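Long-range contact in glycogen synthase (PDB 6GNF), which belongs to the bacterial glycogen and starch synthases, a glycosyltransferase family, and holds adenosine-5'-diphosphate and a glycan in its pockets: residues A370-L375 with V492-I496. Numbering follows the deposited sequence.
Sequences AAMPKL and VDAMI
Ala371, at the junction of helices 365-370 and 372-375, packs on Val492 and Met495 of helix 485-503 in a buried, apolar contact with a salt bridge at its exposed margin. The backbones come closest at Ala371 and Val492, with CA atoms 5.2 Å apart against 7.9 Å for Leu375 and Ile496, consistent with the small alanine side chain there. Ala371 CB meets Val492 CG1 at 3.6 Å and, tightly, Met495 CE at 3.5 Å. The methionine chain is extended through its first two torsions and bends at the last (chi3 72°), which turns its methyl onto the alanine. Both Val492 branches lie on Ala371, CG1 on its CB and CG2 against its backbone N and CA, where CG2 also meets Ala370 CB; Val367 touches both Val492 and Met495 from helix 365-370. The two segments belong to the half of the molecule built on the six-stranded parallel sheet, one of the two Rossmann-like domains of a GT-B glycosyltransferase; helix 365-370 follows strand 352-356 of that sheet. Further along, Ile496 meets two residues with different atoms: its CD1 lies 3.8 Å from Lys374 CB, and its CG1 is 4.2 Å from Leu375 CD2, whose side chain also touches Met499. At the exposed side Lys374 NZ donates to Asp493 OD1 over 3.1 Å, approaching the syn side of the carboxylate 18° out of its plane. A weak hydrogen bond to Gln489 OE1 gives the ammonium a second partner on the same helix.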
ATOM      1  N   ALA A 370      -3.103 -24.169   1.497  1.00 81.64           N
ATOM      2  CA  ALA A 370      -2.405 -25.411   1.161  1.00 83.31           C
ATOM      3  C   ALA A 370      -1.785 -26.081   2.390  1.00 84.62           C
ATOM      4  O   ALA A 370      -1.548 -27.289   2.382  1.00 88.38           O
ATOM      5  CB  ALA A 370      -1.336 -25.153   0.110  1.00 82.66           C
ATOM      6  N   ALA A 371      -1.538 -25.305   3.445  1.00 82.77           N
ATOM      7  CA  ALA A 371      -0.887 -25.817   4.652  1.00 83.75           C
ATOM      8  C   ALA A 371      -1.821 -26.588   5.582  1.00 85.79           C
ATOM      9  O   ALA A 371      -1.350 -27.219   6.529  1.00 87.06           O
ATOM     10  CB  ALA A 371      -0.238 -24.671   5.417  1.00 81.55           C
ATOM     11  N   MET A 372      -3.126 -26.544   5.315  1.00 87.23           N
ATOM     12  CA  MET A 372      -4.136 -27.080   6.242  1.00 89.17           C
ATOM     13  C   MET A 372      -3.911 -28.530   6.675  1.00 91.79           C
ATOM     14  O   MET A 372      -4.015 -28.828   7.864  1.00 93.19           O
ATOM     15  CB  MET A 372      -5.547 -26.918   5.663  1.00 89.68           C
ATOM     16  CG  MET A 372      -6.027 -25.476   5.615  1.00 87.98           C
ATOM     17  SD  MET A 372      -6.422 -24.820   7.249  1.00 87.14           S
ATOM     18  CE  MET A 372      -6.191 -23.064   6.978  1.00 84.16           C
ATOM     19  N   PRO A 373      -3.576 -29.428   5.727  1.00 94.36           N
ATOM     20  CA  PRO A 373      -3.334 -30.819   6.131  1.00 97.14           C
ATOM     21  C   PRO A 373      -2.250 -30.955   7.202  1.00 97.61           C
ATOM     22  O   PRO A 373      -2.388 -31.778   8.108  1.00100.89           O
ATOM     23  CB  PRO A 373      -2.896 -31.496   4.827  1.00 98.51           C
ATOM     24  CG  PRO A 373      -3.476 -30.649   3.742  1.00 97.57           C
ATOM     25  CD  PRO A 373      -3.431 -29.249   4.269  1.00 93.85           C
ATOM     26  N   LYS A 374      -1.204 -30.136   7.119  1.00 96.00           N
ATOM     27  CA  LYS A 374      -0.120 -30.169   8.101  1.00 96.44           C
ATOM     28  C   LYS A 374      -0.432 -29.383   9.375  1.00 94.79           C
ATOM     29  O   LYS A 374       0.224 -29.576  10.394  1.00 95.39           O
ATOM     30  CB  LYS A 374       1.170 -29.620   7.494  1.00 96.79           C
ATOM     31  CG  LYS A 374       1.791 -30.500   6.417  1.00100.48           C
ATOM     32  CD  LYS A 374       3.307 -30.348   6.402  1.00101.96           C
ATOM     33  CE  LYS A 374       3.951 -31.083   5.238  1.00104.53           C
ATOM     34  NZ  LYS A 374       3.917 -30.256   4.002  1.00104.21           N
ATOM     35  N   LEU A 375      -1.381 -28.459   9.302  1.00 93.95           N
ATOM     36  CA  LEU A 375      -1.646 -27.554  10.426  1.00 94.53           C
ATOM     37  C   LEU A 375      -2.337 -28.218  11.617  1.00 97.36           C
ATOM     38  O   LEU A 375      -2.133 -27.814  12.769  1.00 95.82           O
ATOM     39  CB  LEU A 375      -2.467 -26.346   9.965  1.00 92.25           C
ATOM     40  CG  LEU A 375      -1.726 -25.305   9.124  1.00 90.72           C
ATOM     41  CD1 LEU A 375      -2.686 -24.206   8.695  1.00 89.51           C
ATOM     42  CD2 LEU A 375      -0.539 -24.719   9.875  1.00 90.27           C
ATOM     43  N   VAL A 492       4.730 -23.693   2.383  1.00 80.39           N
ATOM     44  CA  VAL A 492       3.999 -24.277   3.508  1.00 80.74           C
ATOM     45  C   VAL A 492       4.961 -24.636   4.635  1.00 81.55           C
ATOM     46  O   VAL A 492       4.789 -24.191   5.771  1.00 80.94           O
ATOM     47  CB  VAL A 492       3.194 -25.528   3.074  1.00 83.30           C
ATOM     48  CG1 VAL A 492       2.732 -26.341   4.276  1.00 83.65           C
ATOM     49  CG2 VAL A 492       2.000 -25.114   2.227  1.00 82.81           C
ATOM     50  N   ASP A 493       6.008 -25.378   4.291  1.00 83.43           N
ATOM     51  CA  ASP A 493       7.016 -25.794   5.262  1.00 84.40           C
ATOM     52  C   ASP A 493       7.733 -24.583   5.872  1.00 81.46           C
ATOM     53  O   ASP A 493       7.949 -24.509   7.079  1.00 79.99           O
ATOM     54  CB  ASP A 493       8.020 -26.746   4.602  1.00 88.16           C
ATOM     55  CG  ASP A 493       7.378 -28.069   4.149  1.00 91.19           C
ATOM     56  OD1 ASP A 493       6.332 -28.475   4.707  1.00 90.71           O
ATOM     57  OD2 ASP A 493       7.923 -28.722   3.236  1.00 94.51           O
ATOM     58  N   ALA A 494       8.047 -23.597   5.039  1.00 80.14           N
ATOM     59  CA  ALA A 494       8.721 -22.382   5.495  1.00 78.33           C
ATOM     60  C   ALA A 494       7.864 -21.580   6.484  1.00 76.99           C
ATOM     61  O   ALA A 494       8.380 -21.034   7.464  1.00 77.47           O
ATOM     62  CB  ALA A 494       9.102 -21.524   4.302  1.00 77.18           C
ATOM     63  N   MET A 495       6.559 -21.522   6.231  1.00 76.55           N
ATOM     64  CA  MET A 495       5.631 -20.822   7.119  1.00 75.63           C
ATOM     65  C   MET A 495       5.552 -21.536   8.461  1.00 76.71           C
ATOM     66  O   MET A 495       5.648 -20.915   9.512  1.00 76.95           O
ATOM     67  CB  MET A 495       4.236 -20.748   6.482  1.00 74.35           C
ATOM     68  CG  MET A 495       3.183 -20.050   7.335  1.00 72.51           C
ATOM     69  SD  MET A 495       1.556 -20.026   6.558  1.00 70.33           S
ATOM     70  CE  MET A 495       1.076 -21.741   6.730  1.00 72.57           C
ATOM     71  N   ILE A 496       5.397 -22.851   8.412  1.00 79.77           N
ATOM     72  CA  ILE A 496       5.216 -23.659   9.619  1.00 82.46           C
ATOM     73  C   ILE A 496       6.430 -23.613  10.554  1.00 81.97           C
ATOM     74  O   ILE A 496       6.275 -23.668  11.773  1.00 79.31           O
ATOM     75  CB  ILE A 496       4.843 -25.109   9.250  1.00 85.50           C
ATOM     76  CG1 ILE A 496       3.418 -25.133   8.679  1.00 85.76           C
ATOM     77  CG2 ILE A 496       4.937 -26.031  10.458  1.00 88.34           C
ATOM     78  CD1 ILE A 496       3.082 -26.379   7.892  1.00 89.10           C
TER